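Local coordinates for protein putative silent information regulator 2 (Leishmania infantum, PDB 5OL0) that removes acetyl groups from lysine side chains in an NAD-dependent reaction, as a sirtuin with a bound zinc ion, and probably regulates gene expression, at residues F110-L113 against L114-E117; E301-A304 against K305-L309; F76-T79 against L80-K84; E194-P197 against D198-D202. All coordinates share one frame; numbering follows the deposited sequence.

Interaction 1: residues F110-L113 against L114-E117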
loop_
_atom_site.group_PDB
_atom_site.type_symbol
_atom_site.label_atom_id
_atom_site.label_comp_id
_atom_site.label_asym_id
_atom_site.label_seq_id
_atom_site.Cartn_x
_atom_site.Cartn_y
_atom_site.Cartn_z
ATOM N N PHE A 110 -12.606 1.899 -5.412
ATOM C CA PHE A 110 -12.327 2.859 -6.474
ATOM C C PHE A 110 -11.280 2.344 -7.460
ATOM O O PHE A 110 -11.399 2.518 -8.645
ATOM C CB PHE A 110 -11.921 4.222 -5.889
ATOM C CG PHE A 110 -11.641 5.270 -6.926
ATOM C CD1 PHE A 110 -12.672 5.799 -7.683
ATOM C CD2 PHE A 110 -10.356 5.769 -7.127
ATOM C CE1 PHE A 110 -12.448 6.759 -8.651
ATOM C CE2 PHE A 110 -10.119 6.775 -8.070
ATOM C CZ PHE A 110 -11.166 7.255 -8.859
ATOM N N ILE A 111 -10.210 1.770 -6.936
ATOM C CA ILE A 111 -9.191 1.287 -7.793
ATOM C C ILE A 111 -9.737 0.160 -8.705
ATOM O O ILE A 111 -9.352 0.020 -9.865
ATOM C CB ILE A 111 -7.954 0.806 -6.914
ATOM C CG1 ILE A 111 -7.342 1.967 -6.150
ATOM C CG2 ILE A 111 -6.936 0.161 -7.810
ATOM C CD1 ILE A 111 -6.309 1.560 -5.107
ATOM N N ARG A 112 -10.536 -0.722 -8.125
ATOM C CA ARG A 112 -11.216 -1.683 -8.903
ATOM C C ARG A 112 -12.025 -1.010 -10.016
ATOM O O ARG A 112 -12.016 -1.491 -11.172
ATOM C CB ARG A 112 -12.107 -2.521 -8.020
ATOM C CG ARG A 112 -13.156 -3.381 -8.721
ATOM C CD ARG A 112 -12.501 -4.393 -9.592
ATOM N NE ARG A 112 -13.458 -5.247 -10.305
ATOM C CZ ARG A 112 -14.228 -6.227 -9.761
ATOM N NH1 ARG A 112 -15.008 -6.958 -10.555
ATOM N NH2 ARG A 112 -14.262 -6.490 -8.453
ATOM N N LEU A 113 -12.762 0.038 -9.693
ATOM C CA LEU A 113 -13.472 0.763 -10.766
ATOM C C LEU A 113 -12.538 1.300 -11.831
ATOM O O LEU A 113 -12.881 1.210 -13.004
ATOM C CB LEU A 113 -14.287 1.901 -10.228
ATOM C CG LEU A 113 -15.390 1.492 -9.258
ATOM C CD1 LEU A 113 -16.148 2.772 -8.899
ATOM C CD2 LEU A 113 -16.316 0.392 -9.769
ATOM N N LEU A 114 -11.361 1.849 -11.451
ATOM C CA LEU A 114 -10.461 2.324 -12.492
ATOM C C LEU A 114 -10.091 1.161 -13.410
ATOM O O LEU A 114 -9.999 1.334 -14.592
ATOM C CB LEU A 114 -9.181 2.936 -11.932
ATOM C CG LEU A 114 -9.393 4.230 -11.126
ATOM C CD1 LEU A 114 -8.064 4.732 -10.539
ATOM C CD2 LEU A 114 -10.042 5.304 -12.004
ATOM N N GLN A 115 -9.896 -0.023 -12.858
ATOM C CA GLN A 115 -9.529 -1.168 -13.671
ATOM C C GLN A 115 -10.640 -1.509 -14.624
ATOM O O GLN A 115 -10.420 -1.685 -15.814
ATOM C CB GLN A 115 -9.265 -2.380 -12.798
ATOM C CG GLN A 115 -9.229 -3.741 -13.486
ATOM C CD GLN A 115 -9.068 -4.799 -12.428
ATOM O OE1 GLN A 115 -8.022 -4.892 -11.773
ATOM N NE2 GLN A 115 -10.133 -5.540 -12.179
ATOM N N ASP A 116 -11.835 -1.592 -14.092
ATOM C CA ASP A 116 -12.995 -1.910 -14.954
ATOM C C ASP A 116 -13.291 -0.865 -16.025
ATOM O O ASP A 116 -13.863 -1.219 -17.054
ATOM C CB ASP A 116 -14.211 -2.208 -14.128
ATOM C CG ASP A 116 -14.012 -3.473 -13.262
ATOM O OD1 ASP A 116 -13.037 -4.231 -13.488
ATOM O OD2 ASP A 116 -14.800 -3.702 -12.332
ATOM N N GLU A 117 -12.867 0.379 -15.804
ATOM C CA GLU A 117 -12.947 1.429 -16.832
ATOM C C GLU A 117 -11.806 1.378 -17.877
ATOM O O GLU A 117 -11.779 2.189 -18.797
ATOM C CB GLU A 117 -12.907 2.818 -16.167
ATOM C CG GLU A 117 -14.112 3.140 -15.349
ATOM C CD GLU A 117 -15.259 3.552 -16.268
ATOM O OE1 GLU A 117 -15.224 4.665 -16.858
ATOM O OE2 GLU A 117 -16.189 2.738 -16.438
#
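Arg112 and Asp116 meet through complementary first torsions: the arginine has CG anti to its own nitrogen (chi1 166°) and bends at chi2, while the aspartate has CG anti to its carbonyl carbon (chi1 -64°), and NE thus arrives at the carboxylate one helical turn on. The salt bridge runs from Arg112 NE to Asp116 OD2 at 2.9 Å. A weak hydrogen bond of 3.4 Å joins Arg112 NE to Asp116 OD1. Guanidinium and carboxylate planes stand 90° apart, so this is no flat two-pronged pairing. The amide of Gln115 lies beside the pair, its NE2 3.7 Å from Arg112 CD and weakly bonded to Asp116 OD1; its firmer partners are Ser138 N and Gly136 O in the loop beyond. On another side of helix 106-116, Leu114 lays CG over one face of the Phe110 ring, off centre, with Leu114 CD1 3.8 Å from Phe110 CE2. Backbone bonds of the i to i+4 kind run beneath both pairs, among them Asp116 N to Arg112 O at 2.9 Å. In this Rossmann-domain helix, Ile111 and Leu114 rest on strand 36-40 and Phe110 on helix 286-296, while the ion pair and Leu113 lie toward helix 300-308. Asp116 is thus flanked by Arg112 in a direct salt bridge and Arg306 in a weak, long ion pair; Arg112 NH2 also bonds Ala135 O, and the carboxylate probably offsets part of the arginines' charge.

Interaction 2: residues E301-A304 against K305-L309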
loop_
_atom_site.group_PDB
_atom_site.type_symbol
_atom_site.label_atom_id
_atom_site.label_comp_id
_atom_site.label_asym_id
_atom_site.label_seq_id
_atom_site.Cartn_x
_atom_site.Cartn_y
_atom_site.Cartn_z
ATOM N N GLU A 301 -22.349 5.993 -8.939
ATOM C CA GLU A 301 -23.270 4.867 -8.753
ATOM C C GLU A 301 -22.550 3.562 -8.659
ATOM O O GLU A 301 -22.905 2.762 -7.861
ATOM C CB GLU A 301 -24.338 4.784 -9.831
ATOM C CG GLU A 301 -25.367 5.898 -9.734
ATOM C CD GLU A 301 -26.056 5.939 -8.376
ATOM O OE1 GLU A 301 -26.589 4.904 -7.941
ATOM O OE2 GLU A 301 -26.035 6.999 -7.722
ATOM N N ALA A 302 -21.553 3.339 -9.502
ATOM C CA ALA A 302 -20.797 2.099 -9.434
ATOM C C ALA A 302 -20.072 1.925 -8.102
ATOM O O ALA A 302 -20.051 0.812 -7.520
ATOM C CB ALA A 302 -19.829 2.016 -10.597
ATOM N N LEU A 303 -19.596 3.037 -7.539
ATOM C CA LEU A 303 -18.882 3.002 -6.266
ATOM C C LEU A 303 -19.791 2.737 -5.094
ATOM O O LEU A 303 -19.392 2.012 -4.209
ATOM C CB LEU A 303 -18.096 4.307 -5.981
ATOM C CG LEU A 303 -17.230 4.341 -4.709
ATOM C CD1 LEU A 303 -16.156 3.239 -4.648
ATOM C CD2 LEU A 303 -16.563 5.701 -4.630
ATOM N N ALA A 304 -20.972 3.377 -5.058
ATOM C CA ALA A 304 -21.925 3.192 -3.937
ATOM C C ALA A 304 -22.406 1.740 -3.975
ATOM O O ALA A 304 -22.496 1.080 -2.956
ATOM C CB ALA A 304 -23.093 4.163 -4.037
ATOM N N LYS A 305 -22.569 1.211 -5.170
ATOM C CA LYS A 305 -22.961 -0.159 -5.328
ATOM C C LYS A 305 -21.878 -1.127 -4.834
ATOM O O LYS A 305 -22.214 -2.164 -4.260
ATOM C CB LYS A 305 -23.263 -0.454 -6.793
ATOM C CG LYS A 305 -23.721 -1.890 -7.025
ATOM C CD LYS A 305 -24.226 -2.117 -8.441
ATOM C CE LYS A 305 -24.707 -3.558 -8.600
ATOM N NZ LYS A 305 -24.514 -4.000 -10.001
ATOM N N ARG A 306 -20.592 -0.853 -5.057
ATOM C CA ARG A 306 -19.563 -1.756 -4.512
ATOM C C ARG A 306 -19.493 -1.660 -2.997
ATOM O O ARG A 306 -19.300 -2.657 -2.277
ATOM C CB ARG A 306 -18.177 -1.454 -5.057
ATOM C CG ARG A 306 -17.991 -1.790 -6.492
ATOM C CD ARG A 306 -17.817 -3.268 -6.695
ATOM N NE ARG A 306 -18.173 -3.608 -8.060
ATOM C CZ ARG A 306 -17.461 -3.324 -9.153
ATOM N NH1 ARG A 306 -16.294 -2.686 -9.085
ATOM N NH2 ARG A 306 -17.919 -3.694 -10.351
ATOM N N MET A 307 -19.614 -0.449 -2.506
ATOM C CA MET A 307 -19.554 -0.213 -1.090
ATOM C C MET A 307 -20.701 -0.860 -0.265
ATOM O O MET A 307 -20.443 -1.448 0.775
ATOM C CB MET A 307 -19.490 1.266 -0.859
ATOM C CG MET A 307 -18.087 1.780 -1.194
ATOM S SD MET A 307 -18.082 3.541 -1.033
ATOM C CE MET A 307 -17.925 3.623 0.766
ATOM N N ARG A 308 -21.938 -0.769 -0.723
ATOM C CA ARG A 308 -23.059 -1.510 -0.086
ATOM C C ARG A 308 -22.855 -3.012 -0.142
ATOM O O ARG A 308 -22.997 -3.689 0.887
ATOM C CB ARG A 308 -24.410 -1.189 -0.740
ATOM C CG ARG A 308 -25.080 0.081 -0.206
ATOM C CD ARG A 308 -26.518 0.213 -0.695
ATOM N NE ARG A 308 -26.598 -0.020 -2.143
ATOM C CZ ARG A 308 -26.270 0.862 -3.092
ATOM N NH1 ARG A 308 -25.832 2.091 -2.777
ATOM N NH2 ARG A 308 -26.389 0.506 -4.377
ATOM N N LEU A 309 -22.495 -3.506 -1.339
ATOM C CA LEU A 309 -22.280 -4.948 -1.617
ATOM C C LEU A 309 -21.251 -5.637 -0.706
ATOM O O LEU A 309 -21.176 -6.872 -0.697
ATOM C CB LEU A 309 -21.935 -5.218 -3.113
ATOM C CG LEU A 309 -23.081 -5.532 -4.114
ATOM C CD1 LEU A 309 -24.306 -4.616 -4.044
ATOM C CD2 LEU A 309 -22.554 -5.562 -5.542
#
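Leu303 and Met307 face each other one turn apart on the alpha-helix 300-308, the last helix of the modelled chain, which packs against the outer side of the Rossmann domain. The apolar part of the contact is theirs: the thioether sulfur, Met307 SD, lies 3.9 Å from Leu303 CG and slightly farther from the methyl Leu303 CD1. Leucine CG is anti to its backbone nitrogen (chi1 -176°). Met307 CG lies anti to the carbonyl carbon (chi1 -75°) and the chain then runs extended to SD, which sets the sulfur beside Leu303 CG. Leu303 is the buried member; it also meets Val291 and Ala294 of helix 286-296 and His109 of helix 106-116.

The backbone contribution is four i to i+4 hydrogen bonds. Lys305 N donates to Glu301 O, Arg306 N to Ala302 O, Met307 N to Leu303 O and Arg308 N to Ala304 O. The last, at 3.0 Å from Arg308 N to Ala304 O, is nearly linear, with an N-H...O angle of 175°.

Charged groups take little part in direct pairing across these turns. Glu301 and Arg308 carry opposite charges, but their charged atoms do not touch, so any attraction is probably a weak through-space one. Arg306 instead reaches helix 106-116, where it packs on Arg112 and Leu113. Arg308 bends at chi3 and turns its guanidinium back over the preceding turn. One guanidinium face thereby lies over Ala304 O, off centre, and Arg308 NH1 comes within 3.7 Å of the methyl Ala304 CB.

Interaction 3: residues F76-T79 against L80-K84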
loop_
_atom_site.group_PDB
_atom_site.type_symbol
_atom_site.label_atom_id
_atom_site.label_comp_id
_atom_site.label_asym_id
_atom_site.label_seq_id
_atom_site.Cartn_x
_atom_site.Cartn_y
_atom_site.Cartn_z
ATOM N N PHE A 76 9.352 -5.605 12.009
ATOM C CA PHE A 76 9.478 -6.085 10.620
ATOM C C PHE A 76 10.908 -6.153 10.168
ATOM O O PHE A 76 11.214 -6.108 8.988
ATOM C CB PHE A 76 8.629 -5.246 9.668
ATOM C CG PHE A 76 7.164 -5.318 9.969
ATOM C CD1 PHE A 76 6.397 -6.374 9.518
ATOM C CD2 PHE A 76 6.565 -4.360 10.759
ATOM C CE1 PHE A 76 5.029 -6.457 9.823
ATOM C CE2 PHE A 76 5.213 -4.429 11.074
ATOM C CZ PHE A 76 4.437 -5.479 10.598
ATOM N N SER A 77 11.797 -6.401 11.101
ATOM C CA SER A 77 13.161 -6.563 10.721
ATOM C C SER A 77 13.474 -8.036 10.749
ATOM O O SER A 77 13.103 -8.775 11.648
ATOM C CB SER A 77 14.108 -5.738 11.588
ATOM O OG SER A 77 14.495 -6.474 12.677
ATOM N N LEU A 78 14.142 -8.446 9.686
ATOM C CA LEU A 78 14.543 -9.770 9.491
ATOM C C LEU A 78 15.528 -10.225 10.574
ATOM O O LEU A 78 15.474 -11.357 11.073
ATOM C CB LEU A 78 15.133 -9.837 8.085
ATOM C CG LEU A 78 15.248 -11.244 7.556
ATOM C CD1 LEU A 78 13.894 -11.913 7.498
ATOM C CD2 LEU A 78 15.884 -11.150 6.173
ATOM N N THR A 79 16.417 -9.329 10.972
ATOM C CA THR A 79 17.373 -9.664 12.044
ATOM C C THR A 79 16.708 -9.855 13.438
ATOM O O THR A 79 17.005 -10.835 14.146
ATOM C CB THR A 79 18.617 -8.699 12.045
ATOM O OG1 THR A 79 19.397 -9.016 13.188
ATOM C CG2 THR A 79 18.234 -7.185 12.049
ATOM N N LEU A 80 15.764 -8.990 13.807
ATOM C CA LEU A 80 14.937 -9.261 15.000
ATOM C C LEU A 80 14.104 -10.545 14.904
ATOM O O LEU A 80 13.938 -11.239 15.892
ATOM C CB LEU A 80 14.025 -8.110 15.317
ATOM C CG LEU A 80 13.493 -8.144 16.742
ATOM C CD1 LEU A 80 14.639 -8.023 17.747
ATOM C CD2 LEU A 80 12.499 -7.012 16.942
ATOM N N LEU A 81 13.576 -10.859 13.724
ATOM C CA LEU A 81 12.884 -12.149 13.534
ATOM C C LEU A 81 13.767 -13.372 13.795
ATOM O O LEU A 81 13.353 -14.308 14.472
ATOM C CB LEU A 81 12.293 -12.255 12.116
ATOM C CG LEU A 81 11.411 -13.483 11.901
ATOM C CD1 LEU A 81 10.127 -13.363 12.702
ATOM C CD2 LEU A 81 11.163 -13.647 10.411
ATOM N N ARG A 82 14.992 -13.361 13.282
ATOM C CA ARG A 82 15.920 -14.473 13.561
ATOM C C ARG A 82 16.286 -14.540 15.043
ATOM O O ARG A 82 16.526 -15.583 15.556
ATOM C CB ARG A 82 17.189 -14.335 12.785
ATOM C CG ARG A 82 17.001 -14.392 11.316
ATOM C CD ARG A 82 18.208 -14.995 10.705
ATOM N NE ARG A 82 18.035 -15.273 9.291
ATOM C CZ ARG A 82 18.221 -14.408 8.310
ATOM N NH1 ARG A 82 18.575 -13.148 8.542
ATOM N NH2 ARG A 82 18.057 -14.822 7.053
ATOM N N GLU A 83 16.316 -13.414 15.718
ATOM C CA GLU A 83 16.829 -13.377 17.073
ATOM C C GLU A 83 15.751 -13.698 18.076
ATOM O O GLU A 83 15.981 -14.481 19.001
ATOM C CB GLU A 83 17.396 -11.985 17.332
ATOM C CG GLU A 83 18.374 -11.881 18.485
ATOM C CD GLU A 83 19.413 -10.799 18.268
ATOM O OE1 GLU A 83 19.322 -10.074 17.251
ATOM O OE2 GLU A 83 20.334 -10.690 19.109
ATOM N N LYS A 84 14.584 -13.074 17.891
ATOM C CA LYS A 84 13.494 -13.146 18.848
ATOM C C LYS A 84 12.137 -13.175 18.075
ATOM O O LYS A 84 11.395 -12.164 18.071
ATOM C CB LYS A 84 13.533 -11.933 19.772
ATOM C CG LYS A 84 14.773 -11.784 20.636
ATOM C CD LYS A 84 14.442 -10.883 21.817
ATOM C CE LYS A 84 15.666 -10.296 22.513
ATOM N NZ LYS A 84 15.250 -9.081 23.286
#
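Ser77 caps the N terminus of the short helix 78-83, and the contact with Leu80 is a local turn at the surface of the protein, close to its zinc-binding module. The serine hydroxyl, Ser77 OG, accepts from Leu80 N at 3.0 Å with an N-H...O angle of 153°, satisfying an amide in the first turn. A chi1 of 89° sets OG between the backbone nitrogen and the carbonyl carbon, within reach of that amide and also of Leu80 CB. The same oxygen bonds Asp74 O, so the cap is tied to the preceding chain as well. Behind it the helical bonds take over: Leu81 N donates to Ser77 O at 3.0 Å and Arg82 N to Leu78 O at 3.0 Å, while the bond from Glu83 N to Thr79 O is weak. Among the side chains, Arg82 NH1 comes to 4.0 Å from Leu78 CG, an oblique approach of the guanidinium to the leucine branch point. The charge of Arg82 is answered elsewhere, by a salt bridge from NE to Glu156, which lies between the zinc ligands Cys154 and Cys157. Thr79 and Glu83 run side by side on the exposed flank, with Thr79 OG1 and Glu83 OE1 4.2 Å apart. The inner flank faces the next helix, 85-95, where Leu80 touches Ile87 and Leu81 touches Phe88; Leu81 also reaches Ile155, just after strand 151-154.

Interaction 4: residues E194-P197 against D198-D202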
loop_
_atom_site.group_PDB
_atom_site.type_symbol
_atom_site.label_atom_id
_atom_site.label_comp_id
_atom_site.label_asym_id
_atom_site.label_seq_id
_atom_site.Cartn_x
_atom_site.Cartn_y
_atom_site.Cartn_z
ATOM N N GLU A 194 14.859 -7.781 3.330
ATOM C CA GLU A 194 14.520 -8.814 2.366
ATOM C C GLU A 194 14.357 -8.230 0.975
ATOM O O GLU A 194 14.095 -7.022 0.810
ATOM C CB GLU A 194 13.190 -9.464 2.737
ATOM C CG GLU A 194 13.197 -10.911 3.108
ATOM C CD GLU A 194 11.769 -11.418 3.437
ATOM O OE1 GLU A 194 11.212 -11.072 4.540
ATOM O OE2 GLU A 194 11.188 -12.151 2.581
ATOM N N ASN A 195 14.394 -9.108 -0.020
ATOM C CA ASN A 195 14.158 -8.698 -1.399
ATOM C C ASN A 195 12.686 -8.404 -1.646
ATOM O O ASN A 195 11.859 -9.034 -1.087
ATOM C CB ASN A 195 14.630 -9.780 -2.378
ATOM C CG ASN A 195 16.128 -9.901 -2.399
ATOM O OD1 ASN A 195 16.837 -8.962 -2.743
ATOM N ND2 ASN A 195 16.614 -11.045 -1.983
ATOM N N LEU A 196 12.369 -7.404 -2.449
ATOM C CA LEU A 196 10.960 -7.205 -2.857
ATOM C C LEU A 196 10.650 -8.169 -4.010
ATOM O O LEU A 196 11.567 -8.616 -4.709
ATOM C CB LEU A 196 10.716 -5.785 -3.336
ATOM C CG LEU A 196 10.379 -4.794 -2.226
ATOM C CD1 LEU A 196 11.630 -4.457 -1.378
ATOM C CD2 LEU A 196 9.781 -3.502 -2.848
ATOM N N PRO A 197 9.375 -8.457 -4.260
ATOM C CA PRO A 197 9.133 -9.347 -5.442
ATOM C C PRO A 197 9.458 -8.706 -6.784
ATOM O O PRO A 197 9.464 -7.486 -6.934
ATOM C CB PRO A 197 7.633 -9.655 -5.324
ATOM C CG PRO A 197 7.058 -8.421 -4.633
ATOM C CD PRO A 197 8.132 -7.931 -3.694
ATOM N N ASP A 198 9.736 -9.551 -7.765
ATOM C CA ASP A 198 10.035 -9.167 -9.138
ATOM C C ASP A 198 9.039 -8.213 -9.740
ATOM O O ASP A 198 9.389 -7.341 -10.509
ATOM C CB ASP A 198 9.957 -10.420 -10.041
ATOM C CG ASP A 198 11.179 -11.309 -9.950
ATOM O OD1 ASP A 198 12.294 -10.804 -9.737
ATOM O OD2 ASP A 198 11.023 -12.531 -10.190
ATOM N N ALA A 199 7.769 -8.466 -9.453
ATOM C CA ALA A 199 6.727 -7.667 -9.974
ATOM C C ALA A 199 6.837 -6.198 -9.523
ATOM O O ALA A 199 6.353 -5.295 -10.233
ATOM C CB ALA A 199 5.394 -8.247 -9.564
ATOM N N PHE A 200 7.428 -5.935 -8.360
ATOM C CA PHE A 200 7.723 -4.535 -7.976
ATOM C C PHE A 200 8.683 -3.896 -8.948
ATOM O O PHE A 200 8.459 -2.786 -9.438
ATOM C CB PHE A 200 8.289 -4.419 -6.558
ATOM C CG PHE A 200 8.811 -3.072 -6.292
ATOM C CD1 PHE A 200 7.949 -2.040 -6.005
ATOM C CD2 PHE A 200 10.156 -2.788 -6.501
ATOM C CE1 PHE A 200 8.414 -0.767 -5.825
ATOM C CE2 PHE A 200 10.629 -1.518 -6.305
ATOM C CZ PHE A 200 9.766 -0.502 -5.961
ATOM N N PHE A 201 9.754 -4.608 -9.285
ATOM C CA PHE A 201 10.757 -4.051 -10.224
ATOM C C PHE A 201 10.243 -3.880 -11.665
ATOM O O PHE A 201 10.622 -2.928 -12.355
ATOM C CB PHE A 201 12.062 -4.867 -10.133
ATOM C CG PHE A 201 12.692 -4.746 -8.778
ATOM C CD1 PHE A 201 13.334 -3.562 -8.436
ATOM C CD2 PHE A 201 12.546 -5.752 -7.823
ATOM C CE1 PHE A 201 13.837 -3.381 -7.157
ATOM C CE2 PHE A 201 13.056 -5.585 -6.543
ATOM C CZ PHE A 201 13.711 -4.383 -6.211
ATOM N N ASP A 202 9.342 -4.767 -12.049
ATOM C CA ASP A 202 8.576 -4.640 -13.339
ATOM C C ASP A 202 7.810 -3.315 -13.352
ATOM O O ASP A 202 7.921 -2.501 -14.267
ATOM C CB ASP A 202 7.608 -5.824 -13.426
ATOM C CG ASP A 202 6.887 -5.898 -14.746
ATOM O OD1 ASP A 202 7.524 -6.320 -15.721
ATOM O OD2 ASP A 202 5.700 -5.495 -14.826
#
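The loop leading into helix 198-207 forms one side of the acetyl-lysine peptide site of this sirtuin; there Leu196 packs its side chain on the first turn of the helix, and Pro197 adds its carbonyl oxygen. Leu196 lies close to His146, probably the proton acceptor, and touches the modified side chain of the bound peptide; Glu194 makes backbone hydrogen bonds to that peptide. Asp198 OD1 forms a salt bridge with a basic side chain of the peptide, so substrate contacts lie on both segments. Between the segments, the polar link is Phe200 N to Pro197 O at 2.9 Å. The donor stands 51° out of the carbonyl plane, and the N-H...O angle is 136°, a bent bond at the start of the helix. Phe201 brings its ring edge to the Leu196 carbonyl: Phe201 CE2 lies 3.8 Å from Leu196 O, near the ring plane, and 4.0 Å from Leu196 CB. The two phenylalanine rings also meet, Phe200 CD2 sitting over the centre of the Phe201 ring. Leucine CG is anti to its carbonyl carbon (chi1 -86°), whereas Phe200 holds CG anti to its nitrogen, and this brings a leucine methyl over the ring of Phe200. The result is a CH-pi contact in which Leu196 CD2 lies 3.8 Å from the Phe200 ring centroid and 3.6 Å from Phe200 CG.

In the fold
From the N terminus the contacts come in the order interaction 3, interaction 1, interaction 4, interaction 2. Each closes a turn within one continuous run of chain, so none nests in or crosses another. Interaction 3 starts a short helix near the zinc site, and interaction 4 starts a helix beside the peptide; the two touch where Leu78 packs on Glu194, joining the zinc-module side to the substrate loop. Interactions 1 and 2 lie about 12 Å apart between centres and meet through Arg306 and Leu113, fastening the last helix to helix 106-116 of the Rossmann domain. Interactions 2 and 3 are on opposite sides of the chain's centre, about 41 Å apart between centres.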